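Local coordinates for SAM-dependent methyltransferase (PDB 3GGD), which probably transfers methyl groups from S-adenosyl-L-methionine to an acceptor that is not specified, and binds the product S-adenosyl-L-homocysteine in a Rossmann-like methyltransferase domain, at residues A37-R41 against A42-D46; G180-P183 against Y184-L188. All blocks are in the same frame, centred on the assembly; numbering follows the deposited sequence.

Interaction 1. Residues A37-R41 against A42-D46. With EDO (1,2-ethanediol), chain L; EDO (1,2-ethanediol), chain M.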
ATOM      1  N   ALA A  37      10.535  -4.993  -0.996  1.00 59.58           N
ATOM      2  CA  ALA A  37      11.452  -5.676  -0.090  1.00 60.15           C
ATOM      3  C   ALA A  37      11.100  -7.165   0.032  1.00 59.99           C
ATOM      4  O   ALA A  37       9.953  -7.538  -0.092  1.00 59.78           O
ATOM      5  CB  ALA A  37      11.379  -5.021   1.332  1.00 59.04           C
ATOM      6  N   ASN A  38      12.092  -7.999   0.307  1.00 59.76           N
ATOM      7  CA  ASN A  38      11.828  -9.398   0.566  1.00 59.92           C
ATOM      8  C   ASN A  38      10.864  -9.546   1.758  1.00 59.10           C
ATOM      9  O   ASN A  38      10.852  -8.706   2.658  1.00 57.01           O
ATOM     10  CB  ASN A  38      13.131 -10.150   0.803  1.00 60.78           C
ATOM     11  CG  ASN A  38      13.961  -9.546   1.890  1.00 63.63           C
ATOM     12  OD1 ASN A  38      14.434  -8.411   1.760  1.00 67.50           O
ATOM     13  ND2 ASN A  38      14.171 -10.300   2.968  1.00 63.94           N
ATOM     14  N   VAL A  39      10.024 -10.584   1.718  1.00 58.35           N
ATOM     15  CA  VAL A  39       8.937 -10.746   2.696  1.00 57.70           C
ATOM     16  C   VAL A  39       9.414 -10.710   4.154  1.00 57.40           C
ATOM     17  O   VAL A  39       8.709 -10.228   5.042  1.00 58.30           O
ATOM     18  CB  VAL A  39       8.110 -12.039   2.410  1.00 57.89           C
ATOM     19  CG1 VAL A  39       7.344 -11.870   1.064  1.00 57.66           C
ATOM     20  CG2 VAL A  39       9.019 -13.329   2.472  1.00 54.40           C
ATOM     21  N   GLU A  40      10.604 -11.217   4.397  1.00 57.43           N
ATOM     22  CA  GLU A  40      11.147 -11.244   5.740  1.00 58.52           C
ATOM     23  C   GLU A  40      11.277  -9.858   6.371  1.00 59.96           C
ATOM     24  O   GLU A  40      11.281  -9.762   7.587  1.00 59.36           O
ATOM     25  CB  GLU A  40      12.476 -11.975   5.802  1.00 57.09           C
ATOM     26  CG  GLU A  40      12.403 -13.455   5.412  1.00 57.15           C
ATOM     27  CD  GLU A  40      12.532 -13.741   3.907  1.00 60.11           C
ATOM     28  OE1 GLU A  40      12.605 -12.766   3.117  1.00 57.00           O
ATOM     29  OE2 GLU A  40      12.596 -14.961   3.521  1.00 58.36           O
ATOM     30  N   ARG A  41      11.362  -8.804   5.552  1.00 60.62           N
ATOM     31  CA  ARG A  41      11.479  -7.429   6.056  1.00 61.93           C
ATOM     32  C   ARG A  41      10.161  -6.664   5.829  1.00 61.38           C
ATOM     33  O   ARG A  41      10.114  -5.451   6.020  1.00 60.78           O
ATOM     34  CB  ARG A  41      12.559  -6.656   5.260  1.00 62.15           C
ATOM     35  CG  ARG A  41      13.921  -7.204   5.339  1.00 64.79           C
ATOM     36  CD  ARG A  41      14.981  -6.243   4.791  1.00 64.36           C
ATOM     37  NE  ARG A  41      14.989  -6.026   3.336  1.00 66.55           N
ATOM     38  CZ  ARG A  41      14.951  -4.831   2.714  1.00 69.10           C
ATOM     39  NH1 ARG A  41      14.883  -3.654   3.382  1.00 68.09           N
ATOM     40  NH2 ARG A  41      15.015  -4.814   1.378  1.00 67.93           N
ATOM     41  N   ALA A  42       9.127  -7.344   5.330  1.00 61.28           N
ATOM     42  CA  ALA A  42       7.897  -6.682   4.964  1.00 60.40           C
ATOM     43  C   ALA A  42       6.708  -7.399   5.647  1.00 60.39           C
ATOM     44  O   ALA A  42       6.500  -7.247   6.862  1.00 59.93           O
ATOM     45  CB  ALA A  42       7.769  -6.628   3.445  1.00 59.74           C
ATOM     46  N   VAL A  43       5.945  -8.190   4.901  1.00 58.87           N
ATOM     47  CA  VAL A  43       4.776  -8.854   5.485  1.00 58.61           C
ATOM     48  C   VAL A  43       5.058  -9.802   6.697  1.00 58.24           C
ATOM     49  O   VAL A  43       4.203  -9.985   7.578  1.00 57.83           O
ATOM     50  CB  VAL A  43       3.935  -9.591   4.368  1.00 59.21           C
ATOM     51  CG1 VAL A  43       4.730 -10.798   3.802  1.00 57.14           C
ATOM     52  CG2 VAL A  43       2.490  -9.948   4.899  1.00 57.35           C
ATOM     53  N   VAL A  44       6.252 -10.381   6.762  1.00 58.46           N
ATOM     54  CA  VAL A  44       6.635 -11.193   7.909  1.00 58.36           C
ATOM     55  C   VAL A  44       6.675 -10.343   9.192  1.00 58.92           C
ATOM     56  O   VAL A  44       6.319 -10.815  10.309  1.00 57.20           O
ATOM     57  CB  VAL A  44       7.998 -11.855   7.688  1.00 58.07           C
ATOM     58  CG1 VAL A  44       8.622 -12.354   9.030  1.00 56.61           C
ATOM     59  CG2 VAL A  44       7.868 -12.954   6.684  1.00 57.63           C
ATOM     60  N   VAL A  45       7.104  -9.093   9.034  1.00 58.79           N
ATOM     61  CA  VAL A  45       7.105  -8.127  10.157  1.00 59.33           C
ATOM     62  C   VAL A  45       5.674  -7.672  10.489  1.00 59.03           C
ATOM     63  O   VAL A  45       5.288  -7.563  11.655  1.00 58.26           O
ATOM     64  CB  VAL A  45       7.997  -6.899   9.819  1.00 60.38           C
ATOM     65  CG1 VAL A  45       7.783  -5.747  10.844  1.00 61.98           C
ATOM     66  CG2 VAL A  45       9.470  -7.346   9.738  1.00 59.20           C
ATOM     67  N   ASP A  46       4.861  -7.489   9.460  1.00 58.68           N
ATOM     68  CA  ASP A  46       3.459  -7.058   9.652  1.00 59.22           C
ATOM     69  C   ASP A  46       2.523  -8.100  10.309  1.00 59.39           C
ATOM     70  O   ASP A  46       1.710  -7.750  11.181  1.00 58.87           O
ATOM     71  CB  ASP A  46       2.831  -6.683   8.302  1.00 58.80           C
ATOM     72  CG  ASP A  46       3.589  -5.531   7.593  1.00 60.44           C
ATOM     73  OD1 ASP A  46       4.005  -4.582   8.298  1.00 59.13           O
ATOM     74  OD2 ASP A  46       3.722  -5.591   6.355  1.00 59.78           O
TER
HETATM   75  C1  EDO L 255       7.849  -2.738   6.436  1.00 56.55           C
HETATM   76  O1  EDO L 255       8.601  -3.122   5.271  1.00 54.42           O
HETATM   77  C2  EDO L 255       6.705  -3.739   6.765  1.00 56.76           C
HETATM   78  O2  EDO L 255       5.867  -4.094   5.622  1.00 50.47           O
HETATM   79  C1  EDO M 256       8.063 -12.091  12.821  1.00 54.60           C
HETATM   80  O1  EDO M 256       7.730 -10.696  12.716  1.00 55.29           O
HETATM   81  C2  EDO M 256       8.674 -12.392  14.192  1.00 53.44           C
HETATM   82  O2  EDO M 256       7.702 -12.399  15.236  1.00 52.60           O
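Val39 O is the polar centre of this tight turn, where a short 3-10 segment, residues 39-41, runs into the helix for which Ala42 is the N-cap residue. Val39 O accepts two backbone N-H groups from opposite faces of its carbonyl plane: Ala42 N at 2.9 Å, well above the plane, and Val44 N at 3.0 Å, tilted 28° from it. Val44 closes over the same carbonyl, its CB only 3.2 Å from Val39 O, while CG2, trans to the carbonyl carbon, lies beside that peptide. Val39 and Val43 run side by side, pointing the same way, with Val43 CG1 3.9 Å from Val39 CB. Further round the turn, Val45 CG2 reaches across to Glu40 O.

The other side is looser and more polar. Asn38 and Glu40 lie at the surface, and the Asn38 amide bridges its neighbours: OD1 takes the N-H of Arg41 NE at 2.9 Å, and ND2 gives an equally short bond to Glu40 OE1, meeting it on the anti side of the carboxylate. A bend at chi3 (-70°) turns the guanidinium of Arg41 back over Ala37, whose CB lies 3.6 Å above one face near the rim; beyond the turn, NH1 bonds to Gln222 OE1 and the group makes a cation-pi contact with Tyr232. Separately, a 1,2-ethanediol bonds to Val44 O.

On the inner side, Asp46 bonds to Tyr129 and Tyr160, and a second diol spans Asp46 OD2 and Arg41 O. This 3-10 turn and its helix thus pack on the Rossmann-like sheet near the S-adenosyl-L-homocysteine site, between helix 69-77, where Gln70 OE1 accepts from Val43 N and Phe73 touches Val43 and Val44, and strand 127-131, whose ligand-binding Arg131 touches Ala37 and Ala42.

Interaction 2. Residues G180-P183 against Y184-L188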
ATOM      1  N   GLY A 180      23.028  14.702  -2.701  1.00 63.69           N
ATOM      2  CA  GLY A 180      22.867  15.418  -3.970  1.00 62.89           C
ATOM      3  C   GLY A 180      21.800  14.928  -4.945  1.00 63.20           C
ATOM      4  O   GLY A 180      21.531  15.592  -5.935  1.00 62.08           O
ATOM      5  N   GLN A 181      21.239  13.740  -4.725  1.00 62.99           N
ATOM      6  CA  GLN A 181      20.060  13.319  -5.457  1.00 63.93           C
ATOM      7  C   GLN A 181      19.289  12.361  -4.631  1.00 61.76           C
ATOM      8  O   GLN A 181      19.808  11.808  -3.664  1.00 61.68           O
ATOM      9  CB  GLN A 181      20.301  12.759  -6.892  1.00 64.65           C
ATOM     10  CG  GLN A 181      21.472  11.808  -7.170  1.00 68.29           C
ATOM     11  CD  GLN A 181      21.401  11.096  -8.617  1.00 68.58           C
ATOM     12  OE1 GLN A 181      21.101  11.704  -9.663  1.00 67.52           O
ATOM     13  NE2 GLN A 181      21.678   9.792  -8.618  1.00 75.69           N
ATOM     14  N   LEU A 182      18.022  12.217  -4.999  1.00 59.96           N
ATOM     15  CA  LEU A 182      17.140  11.248  -4.405  1.00 58.47           C
ATOM     16  C   LEU A 182      17.518   9.854  -4.915  1.00 57.95           C
ATOM     17  O   LEU A 182      18.196   9.720  -5.933  1.00 56.12           O
ATOM     18  CB  LEU A 182      15.689  11.581  -4.741  1.00 58.42           C
ATOM     19  CG  LEU A 182      15.093  12.863  -4.102  1.00 60.02           C
ATOM     20  CD1 LEU A 182      13.745  13.231  -4.782  1.00 61.22           C
ATOM     21  CD2 LEU A 182      14.909  12.708  -2.552  1.00 59.50           C
ATOM     22  N   PRO A 183      17.132   8.812  -4.179  1.00 57.81           N
ATOM     23  CA  PRO A 183      17.387   7.432  -4.583  1.00 58.20           C
ATOM     24  C   PRO A 183      16.850   7.080  -5.989  1.00 58.11           C
ATOM     25  O   PRO A 183      15.696   7.408  -6.293  1.00 56.58           O
ATOM     26  CB  PRO A 183      16.604   6.628  -3.546  1.00 58.89           C
ATOM     27  CG  PRO A 183      16.633   7.483  -2.331  1.00 59.35           C
ATOM     28  CD  PRO A 183      16.479   8.891  -2.860  1.00 58.29           C
ATOM     29  N   TYR A 184      17.672   6.408  -6.808  1.00 58.68           N
ATOM     30  CA  TYR A 184      17.274   5.962  -8.157  1.00 58.67           C
ATOM     31  C   TYR A 184      15.893   5.359  -8.179  1.00 57.94           C
ATOM     32  O   TYR A 184      15.050   5.735  -8.999  1.00 56.84           O
ATOM     33  CB  TYR A 184      18.272   4.903  -8.753  1.00 61.03           C
ATOM     34  CG  TYR A 184      17.860   4.301 -10.149  1.00 60.77           C
ATOM     35  CD1 TYR A 184      17.564   5.140 -11.208  1.00 65.08           C
ATOM     36  CD2 TYR A 184      17.834   2.917 -10.405  1.00 64.20           C
ATOM     37  CE1 TYR A 184      17.209   4.645 -12.508  1.00 64.90           C
ATOM     38  CE2 TYR A 184      17.491   2.387 -11.718  1.00 60.92           C
ATOM     39  CZ  TYR A 184      17.153   3.271 -12.772  1.00 65.99           C
ATOM     40  OH  TYR A 184      16.778   2.852 -14.138  1.00 63.96           O
ATOM     41  N   GLU A 185      15.643   4.427  -7.260  1.00 56.77           N
ATOM     42  CA  GLU A 185      14.391   3.700  -7.288  1.00 57.27           C
ATOM     43  C   GLU A 185      13.183   4.583  -6.963  1.00 57.14           C
ATOM     44  O   GLU A 185      12.063   4.264  -7.364  1.00 58.73           O
ATOM     45  CB  GLU A 185      14.449   2.463  -6.378  1.00 56.98           C
ATOM     46  CG  GLU A 185      15.627   1.493  -6.705  1.00 57.71           C
ATOM     47  CD  GLU A 185      16.945   1.828  -5.995  1.00 61.05           C
ATOM     48  OE1 GLU A 185      17.130   2.957  -5.468  1.00 60.63           O
ATOM     49  OE2 GLU A 185      17.807   0.927  -5.950  1.00 62.77           O
ATOM     50  N   LEU A 186      13.400   5.676  -6.251  1.00 56.21           N
ATOM     51  CA  LEU A 186      12.314   6.626  -5.966  1.00 56.00           C
ATOM     52  C   LEU A 186      12.110   7.491  -7.209  1.00 55.77           C
ATOM     53  O   LEU A 186      10.989   7.760  -7.609  1.00 57.26           O
ATOM     54  CB  LEU A 186      12.629   7.503  -4.765  1.00 55.07           C
ATOM     55  CG  LEU A 186      11.601   8.619  -4.423  1.00 56.84           C
ATOM     56  CD1 LEU A 186      10.184   8.062  -4.144  1.00 53.66           C
ATOM     57  CD2 LEU A 186      12.104   9.461  -3.257  1.00 53.93           C
ATOM     58  N   LEU A 187      13.199   7.914  -7.825  1.00 55.68           N
ATOM     59  CA  LEU A 187      13.084   8.687  -9.041  1.00 55.97           C
ATOM     60  C   LEU A 187      12.281   7.912 -10.101  1.00 56.56           C
ATOM     61  O   LEU A 187      11.490   8.504 -10.865  1.00 56.67           O
ATOM     62  CB  LEU A 187      14.466   9.119  -9.531  1.00 55.54           C
ATOM     63  CG  LEU A 187      15.146  10.211  -8.700  1.00 55.17           C
ATOM     64  CD1 LEU A 187      16.601  10.473  -9.173  1.00 50.57           C
ATOM     65  CD2 LEU A 187      14.300  11.540  -8.704  1.00 54.72           C
ATOM     66  N   LEU A 188      12.454   6.586 -10.135  1.00 57.24           N
ATOM     67  CA  LEU A 188      11.702   5.748 -11.073  1.00 57.51           C
ATOM     68  C   LEU A 188      10.195   5.863 -10.944  1.00 57.12           C
ATOM     69  O   LEU A 188       9.477   5.715 -11.949  1.00 56.83           O
ATOM     70  CB  LEU A 188      12.104   4.259 -10.982  1.00 57.27           C
ATOM     71  CG  LEU A 188      13.494   3.917 -11.544  1.00 57.54           C
ATOM     72  CD1 LEU A 188      13.840   2.432 -11.315  1.00 58.20           C
ATOM     73  CD2 LEU A 188      13.656   4.294 -13.010  1.00 56.43           C
TER
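Pro183, in extended backbone conformation (psi 134°) at the N-cap of helix 184-190, turns its carbonyl into the first helical turn, where Pro183 O accepts from Leu186 N at 2.9 Å and from Leu187 N at 3.0 Å. This is a proline N-cap position starting a helix, with i+3 and i+4 bonds to one carbonyl. The two bonds differ in kind: the Leu187 N-H comes nearly along the C=O axis, whereas that of Leu186 stands 53° above the carbonyl plane and is more bent. Leu186 CB lies 3.4 Å from Pro183 O and 4.2 Å from Pro183 CB.

With CG trans to its carbonyl carbon (chi1 -72°), Leu187 leans back along the incoming chain, setting CD1 3.7 Å from Leu182 O and CD2 against Leu182 CB. Cutting Leu187 back to an alanine takes away CG and both methyls, and is likely to leave Leu182 CB without this cover and a gap beside the Leu182 carbonyl. The Leu182 methyl CD2 meets Leu186 CD2 at 4.3 Å. On the exposed side of the helix, Leu188 CD1 lies over one face of the Tyr184 ring, near its rim.

Glu185 OE1 passes near Pro183 CB and bonds to His225 ND1. On the buried side, Leu182 and Leu186 rest on Phe172 of helix 168-179, and Pro183 on Leu175, so the linker and the first turn of helix 184-190 pack on the preceding helix, at the periphery of the fold.

How the interactions relate
Interactions 1 and 2 both lead into a helix, but differently: in residues 37-46 the doubly bonded carbonyl lies three residues before the N-cap and accepts from i+3 and i+5, whereas in residues 180-188 it belongs to the N-cap residue and accepts from i+3 and i+4. Their centres are 22 Å apart and their nearest atoms about 10 Å, without touching. Interaction 1 stands nearer the cofactor pocket, with the side chain of Ala42 about 4 Å from that of Arg131; interaction 2 is more peripheral, with the side chain of Glu185 about 11 Å from that of Trp23, another binding residue. The loop carrying Gln222 and His225 gives each contact a polar partner.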